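Local coordinates for RNA polymerase II subunit B1 CTD phosphatase RTR1 (Saccharomyces cerevisiae, PDB 5C2Y), which dephosphorylates the C-terminal domain repeats of the largest RNA polymerase II subunit and regulates the polymerase during the transition between two phosphorylation states, at residues E32-T35 with L36-G40; S45-D49 with E50-K54; R58-P62 with D63-D67. All blocks are in the same frame, centred on the assembly; numbering follows the deposited sequence.

In the fold
The three contacts follow one another along the chain, each joining neighbouring residues in or at the start of a helix. Contact 1 lies within helix 28-42, contact 2 opens helix 50-56 and contact 3 opens helix 62-74. Contacts 1 and 3 have centres 11 Å apart and touch: CD1 of I38 packs 3.6 Å from CB of F59, and CG2 of T35 lies 3.9 Å from SD of M64. Contact 2 stands apart from contact 1, its nearest atoms about 5 Å away. The zinc ion held by C78, C83, C117 and H121 is about 10 Å from the side chain of Y65 and about 11 Å from that of L53, whereas contact 1 is remote from it.

Contact 1: residues E32-T35 with L36-G40; sequences EVIT and LEIIG
Two successive turns of the amphipathic helix 28-42 meet here, with I34 and I38 lying side by side on its buried side. The backbone supplies the regular i to i+4 ladder. L36 N reaches E32 O at 3.0 Å, and the bond from I38 N to I34 O, 3.1 Å long, is another rung of the same ladder. E37 N bonds to V33 O less directly, its N-H being noticeably bent, and makes a second, weak bond to I34 O.

I34 and I38 point the same way. I34 turns CG1 beside its backbone N (chi1 -78°), which leaves CG2 anti to that N and pointing up the helix. I38 sets CG1 beside its own backbone N (chi1 -65°), so its chain runs back down, and CD1 meets I34 CG2 at 4.0 Å. Branched aliphatic chains suit this side because it faces other apolar groups: I34 also packs on F20, L26 and L137.

T35 is a polar residue in a buried place, and its OG1 is satisfied by a hydrogen bond to A31 O one turn earlier. Its methyl is thereby turned to the apolar surroundings, where CG2 lies 4.2 Å from CD1 of I39, a residue that also packs on L68 and E71 of helix 62-74. On another side, CG of E37 comes 4.4 Å from CG1 of V33, and its chain then bends and meets T15 and A16 of helix 9-17. The straightest of the bonds between 32-35 and 36-40 runs from I39 N to T35 O, 3.1 Å with an N-H...O angle of 174°.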
# COMPACT_ATOMS: atom_id res chain seq x y z
N GLU A 32 -5.25 12.88 -9.85
CA GLU A 32 -5.10 13.42 -8.50
C GLU A 32 -6.31 13.12 -7.64
O GLU A 32 -6.17 12.55 -6.56
CB GLU A 32 -4.85 14.93 -8.53
CG GLU A 32 -3.40 15.31 -8.71
CD GLU A 32 -3.18 16.81 -8.66
OE1 GLU A 32 -4.18 17.55 -8.57
OE2 GLU A 32 -2.01 17.23 -8.71
N VAL A 33 -7.50 13.51 -8.11
CA VAL A 33 -8.72 13.22 -7.37
C VAL A 33 -8.82 11.74 -7.00
O VAL A 33 -9.04 11.39 -5.85
CB VAL A 33 -9.98 13.65 -8.15
CG1 VAL A 33 -11.24 13.18 -7.43
CG2 VAL A 33 -10.00 15.15 -8.31
N ILE A 34 -8.63 10.88 -8.00
CA ILE A 34 -8.61 9.44 -7.77
C ILE A 34 -7.63 9.08 -6.67
O ILE A 34 -7.96 8.34 -5.74
CB ILE A 34 -8.25 8.68 -9.06
CG1 ILE A 34 -9.47 8.61 -9.98
CG2 ILE A 34 -7.73 7.27 -8.75
CD1 ILE A 34 -9.14 8.27 -11.40
N THR A 35 -6.43 9.64 -6.75
CA THR A 35 -5.39 9.35 -5.76
C THR A 35 -5.85 9.66 -4.34
O THR A 35 -5.87 8.76 -3.49
CB THR A 35 -4.10 10.12 -6.07
OG1 THR A 35 -3.64 9.78 -7.38
CG2 THR A 35 -3.01 9.78 -5.06
N LEU A 36 -6.24 10.91 -4.07
CA LEU A 36 -6.60 11.29 -2.69
C LEU A 36 -7.86 10.58 -2.24
O LEU A 36 -8.14 10.48 -1.04
CB LEU A 36 -6.79 12.80 -2.56
CG LEU A 36 -5.58 13.67 -2.88
CD1 LEU A 36 -5.96 15.12 -2.79
CD2 LEU A 36 -4.38 13.35 -1.98
N GLU A 37 -8.62 10.06 -3.19
CA GLU A 37 -9.79 9.30 -2.82
C GLU A 37 -9.43 7.93 -2.27
O GLU A 37 -10.02 7.48 -1.29
CB GLU A 37 -10.75 9.15 -4.01
CG GLU A 37 -11.69 10.34 -4.15
CD GLU A 37 -12.60 10.52 -2.94
OE1 GLU A 37 -12.73 9.57 -2.14
OE2 GLU A 37 -13.17 11.61 -2.77
N ILE A 38 -8.47 7.26 -2.90
CA ILE A 38 -7.96 5.99 -2.38
C ILE A 38 -7.28 6.17 -1.02
O ILE A 38 -7.59 5.47 -0.06
CB ILE A 38 -6.97 5.34 -3.36
CG1 ILE A 38 -7.68 4.96 -4.65
CG2 ILE A 38 -6.37 4.11 -2.75
CD1 ILE A 38 -6.76 4.70 -5.78
N ILE A 39 -6.35 7.12 -0.95
CA ILE A 39 -5.65 7.43 0.30
C ILE A 39 -6.62 7.87 1.39
O ILE A 39 -6.41 7.58 2.57
CB ILE A 39 -4.59 8.50 0.08
CG1 ILE A 39 -3.51 7.95 -0.85
CG2 ILE A 39 -3.97 8.92 1.40
CD1 ILE A 39 -2.34 8.84 -1.01
N GLY A 40 -7.70 8.55 1.01
CA GLY A 40 -8.75 8.86 1.96
C GLY A 40 -9.31 7.56 2.52
O GLY A 40 -9.66 7.46 3.69

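Contact 2: residues S45-D49 with E50-K54; sequences SECKD and EKTLK. With SO4 (sulfate ion), chain D.
CG of D49 stands between its own backbone N and carbonyl carbon (chi1 55°), which folds the carboxylate over the residues that follow, while T52 sets OG1 anti to its carbonyl carbon (chi1 -61°), turned back to meet it. The two side chains cross at about a right angle. OD1 of D49 then takes two bonds from the same residue: the hydroxyl OG1 of T52 donates from the syn side at 2.8 Å, and T52 N comes from the anti side, 3.0 Å away and 33° out of the carboxylate plane. Two donors on different sides limit how far the carboxylate can rotate.

This is an N-cap: D49 immediately precedes helix 50-56, and its side chain accepts an N-H of the first turn that otherwise has just a weak bond to D49 O. A short acidic side chain suits the position, since its charge probably also interacts well with the positive end of the helix dipole. The carbonyl O of D49 opens the main-chain ladder with a straight bond from L53 N, 3.2 Å long. The other oxygen, OD2, has a long and weak salt bridge to K51 NZ at 3.4 Å. With alanine in place of D49 both carboxylate oxygens go, and the hydroxyl of T52 and the ammonium of K51 would probably be left without these mates, the first turn being less firmly capped.

Beneath the cap the packing is apolar: SG of C47 lies 3.9 Å from CG2 of T52 and 4.1 Å from CB of L53. One turn on, K54 NZ bonds to O2 of a sulfate, probably from the crystallisation liquor, at 2.8 Å, and pairs with E165 as well.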
# COMPACT_ATOMS: atom_id res chain seq x y z
N SER A 45 -8.11 3.36 7.90
CA SER A 45 -8.62 2.01 7.87
C SER A 45 -7.67 1.16 7.04
O SER A 45 -6.70 1.66 6.47
CB SER A 45 -10.04 1.97 7.30
OG SER A 45 -10.10 2.48 5.98
N GLU A 46 -7.94 -0.13 6.98
CA GLU A 46 -6.99 -1.05 6.40
C GLU A 46 -7.58 -1.80 5.21
O GLU A 46 -8.80 -1.84 5.02
CB GLU A 46 -6.51 -2.02 7.48
CG GLU A 46 -7.67 -2.70 8.17
CD GLU A 46 -7.25 -3.76 9.18
OE1 GLU A 46 -7.21 -3.45 10.40
OE2 GLU A 46 -6.96 -4.91 8.76
N CYS A 47 -6.71 -2.39 4.40
CA CYS A 47 -7.13 -3.29 3.34
C CYS A 47 -7.78 -4.53 3.90
O CYS A 47 -7.28 -5.11 4.88
CB CYS A 47 -5.96 -3.72 2.49
SG CYS A 47 -5.54 -2.59 1.22
N LYS A 48 -8.85 -4.96 3.26
CA LYS A 48 -9.53 -6.19 3.64
C LYS A 48 -8.57 -7.38 3.48
O LYS A 48 -8.53 -8.27 4.32
CB LYS A 48 -10.81 -6.35 2.80
CG LYS A 48 -11.62 -7.61 3.08
CD LYS A 48 -12.27 -7.58 4.45
CE LYS A 48 -13.03 -8.87 4.72
NZ LYS A 48 -13.09 -9.21 6.17
N ASP A 49 -7.75 -7.37 2.43
CA ASP A 49 -6.97 -8.53 2.08
C ASP A 49 -5.86 -8.26 1.05
O ASP A 49 -5.74 -7.17 0.51
CB ASP A 49 -7.90 -9.60 1.53
CG ASP A 49 -8.74 -9.09 0.38
OD1 ASP A 49 -8.38 -8.05 -0.23
OD2 ASP A 49 -9.75 -9.75 0.06
N GLU A 50 -5.09 -9.30 0.75
CA GLU A 50 -3.93 -9.14 -0.12
C GLU A 50 -4.30 -8.79 -1.55
O GLU A 50 -3.52 -8.16 -2.27
CB GLU A 50 -3.12 -10.42 -0.10
CG GLU A 50 -2.77 -10.87 1.30
CD GLU A 50 -1.73 -11.96 1.27
OE1 GLU A 50 -1.62 -12.59 0.20
OE2 GLU A 50 -1.03 -12.16 2.29
N LYS A 51 -5.49 -9.22 -1.96
CA LYS A 51 -6.01 -8.99 -3.30
C LYS A 51 -6.27 -7.50 -3.53
O LYS A 51 -6.06 -6.96 -4.62
CB LYS A 51 -7.28 -9.82 -3.49
CG LYS A 51 -7.89 -9.86 -4.87
CD LYS A 51 -8.98 -10.95 -4.94
CE LYS A 51 -9.98 -10.85 -3.77
NZ LYS A 51 -9.66 -11.77 -2.62
N THR A 52 -6.73 -6.84 -2.48
CA THR A 52 -7.01 -5.42 -2.55
C THR A 52 -5.70 -4.63 -2.57
O THR A 52 -5.49 -3.78 -3.44
CB THR A 52 -7.91 -4.98 -1.39
OG1 THR A 52 -9.15 -5.69 -1.48
CG2 THR A 52 -8.20 -3.50 -1.45
N LEU A 53 -4.79 -4.95 -1.63
CA LEU A 53 -3.48 -4.30 -1.60
C LEU A 53 -2.77 -4.48 -2.95
O LEU A 53 -2.16 -3.53 -3.45
CB LEU A 53 -2.62 -4.85 -0.47
CG LEU A 53 -1.24 -4.21 -0.26
CD1 LEU A 53 -1.33 -2.73 -0.02
CD2 LEU A 53 -0.53 -4.84 0.90
N LYS A 54 -2.87 -5.67 -3.53
CA LYS A 54 -2.26 -5.98 -4.82
C LYS A 54 -2.95 -5.23 -5.94
O LYS A 54 -2.30 -4.67 -6.83
CB LYS A 54 -2.32 -7.48 -5.10
CG LYS A 54 -1.17 -8.28 -4.51
CD LYS A 54 -1.60 -9.69 -4.13
CE LYS A 54 -1.96 -10.56 -5.32
NZ LYS A 54 -0.77 -10.97 -6.11
S SO4 D . -2.05 -12.21 -8.80
O1 SO4 D . -2.03 -13.28 -7.80
O2 SO4 D . -0.76 -11.54 -8.82
O3 SO4 D . -3.12 -11.27 -8.45
O4 SO4 D . -2.33 -12.75 -10.12

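Contact 3: residues R58-P62 with D63-D67; sequences RFLTP and DMYQD
M64 leans on T61 and L60 from its first side-chain atom. CB sits 4.4 Å from CD2 of L60 and 3.6 Å from OG1 of T61; CG, anti to the carbonyl carbon (chi1 -79°), keeps alongside that hydroxyl at 3.5 Å. The chain then bends at chi2, and SD comes to the CG2 methyl of T35 in helix 28-42, a flexible thioether suiting that methyl.

T61 is the N-cap of helix 62-74. Its OG1 accepts from M64 N at 3.3 Å in a fairly straight bond, while the carbonyl O takes Y65 N at 2.9 Å. P62 suits the first helical position because its ring nitrogen has no hydrogen needing an acceptor, and its own O receives Q66 N at 3.0 Å. CD1 of L60 lies at the edge of the Y65 ring, 4.3 Å from CD1; the phenol OH beyond bonds to OG of S125, the whole contact lying in the predicted RTR1-type zinc-finger region.

Together these groups imply a helix start in which M64 N is capped by OG1 of T61 and the proline adds no N-H needing an acceptor; the negative charge of D63 probably also eases the helix dipole.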
# COMPACT_ATOMS: atom_id res chain seq x y z
N ARG A 58 -1.88 -0.66 -9.14
CA ARG A 58 -2.14 0.05 -10.41
C ARG A 58 -2.11 1.55 -10.26
O ARG A 58 -1.76 2.27 -11.20
CB ARG A 58 -3.52 -0.28 -10.98
CG ARG A 58 -3.79 -1.71 -11.20
CD ARG A 58 -5.23 -1.99 -10.97
NE ARG A 58 -5.45 -3.40 -11.13
CZ ARG A 58 -5.85 -3.94 -12.28
NH1 ARG A 58 -6.07 -3.17 -13.34
NH2 ARG A 58 -6.03 -5.25 -12.35
N PHE A 59 -2.51 2.02 -9.07
CA PHE A 59 -2.88 3.41 -8.85
C PHE A 59 -1.80 4.20 -8.16
O PHE A 59 -1.93 5.42 -8.04
CB PHE A 59 -4.15 3.48 -8.00
CG PHE A 59 -5.34 2.79 -8.62
CD1 PHE A 59 -6.00 3.34 -9.71
CD2 PHE A 59 -5.82 1.60 -8.10
CE1 PHE A 59 -7.10 2.72 -10.26
CE2 PHE A 59 -6.91 0.98 -8.64
CZ PHE A 59 -7.55 1.53 -9.73
N LEU A 60 -0.75 3.52 -7.69
CA LEU A 60 0.27 4.15 -6.86
C LEU A 60 1.66 4.17 -7.47
O LEU A 60 2.03 3.30 -8.25
CB LEU A 60 0.36 3.44 -5.51
CG LEU A 60 -0.97 3.34 -4.76
CD1 LEU A 60 -0.73 2.71 -3.41
CD2 LEU A 60 -1.58 4.71 -4.63
N THR A 61 2.41 5.18 -7.09
CA THR A 61 3.83 5.25 -7.36
C THR A 61 4.52 5.07 -6.01
O THR A 61 3.88 5.25 -4.97
CB THR A 61 4.21 6.59 -8.00
OG1 THR A 61 3.81 7.64 -7.12
CG2 THR A 61 3.51 6.76 -9.34
N PRO A 62 5.81 4.68 -6.01
CA PRO A 62 6.56 4.58 -4.76
C PRO A 62 6.41 5.82 -3.87
O PRO A 62 6.31 5.69 -2.64
CB PRO A 62 8.00 4.42 -5.25
CG PRO A 62 7.83 3.63 -6.46
CD PRO A 62 6.63 4.21 -7.14
N ASP A 63 6.36 6.99 -4.49
CA ASP A 63 6.26 8.23 -3.73
C ASP A 63 4.89 8.38 -3.10
O ASP A 63 4.79 8.74 -1.93
CB ASP A 63 6.57 9.41 -4.63
CG ASP A 63 7.84 9.20 -5.41
OD1 ASP A 63 8.91 9.56 -4.87
OD2 ASP A 63 7.77 8.62 -6.53
N MET A 64 3.85 8.08 -3.87
CA MET A 64 2.50 8.18 -3.33
C MET A 64 2.31 7.20 -2.19
O MET A 64 1.62 7.49 -1.21
CB MET A 64 1.46 7.95 -4.41
CG MET A 64 1.21 9.15 -5.30
SD MET A 64 0.71 10.65 -4.41
CE MET A 64 0.71 11.78 -5.80
N TYR A 65 2.94 6.04 -2.29
CA TYR A 65 2.82 5.05 -1.24
C TYR A 65 3.51 5.59 0.01
O TYR A 65 2.99 5.46 1.12
CB TYR A 65 3.42 3.72 -1.68
CG TYR A 65 3.35 2.67 -0.62
CD1 TYR A 65 2.23 1.87 -0.47
CD2 TYR A 65 4.41 2.47 0.25
CE1 TYR A 65 2.17 0.89 0.52
CE2 TYR A 65 4.36 1.50 1.23
CZ TYR A 65 3.24 0.72 1.37
OH TYR A 65 3.20 -0.24 2.35
N GLN A 66 4.66 6.24 -0.18
CA GLN A 66 5.34 6.91 0.93
C GLN A 66 4.41 7.86 1.68
O GLN A 66 4.28 7.79 2.91
CB GLN A 66 6.57 7.67 0.44
CG GLN A 66 7.49 8.10 1.57
CD GLN A 66 7.77 6.94 2.52
OE1 GLN A 66 8.41 5.95 2.15
NE2 GLN A 66 7.28 7.05 3.77
N ASP A 67 3.76 8.74 0.92
CA ASP A 67 2.78 9.66 1.46
C ASP A 67 1.68 8.93 2.25
O ASP A 67 1.27 9.38 3.30
CB ASP A 67 2.16 10.49 0.34
CG ASP A 67 3.07 11.61 -0.13
OD1 ASP A 67 3.96 12.02 0.66
OD2 ASP A 67 2.90 12.07 -1.28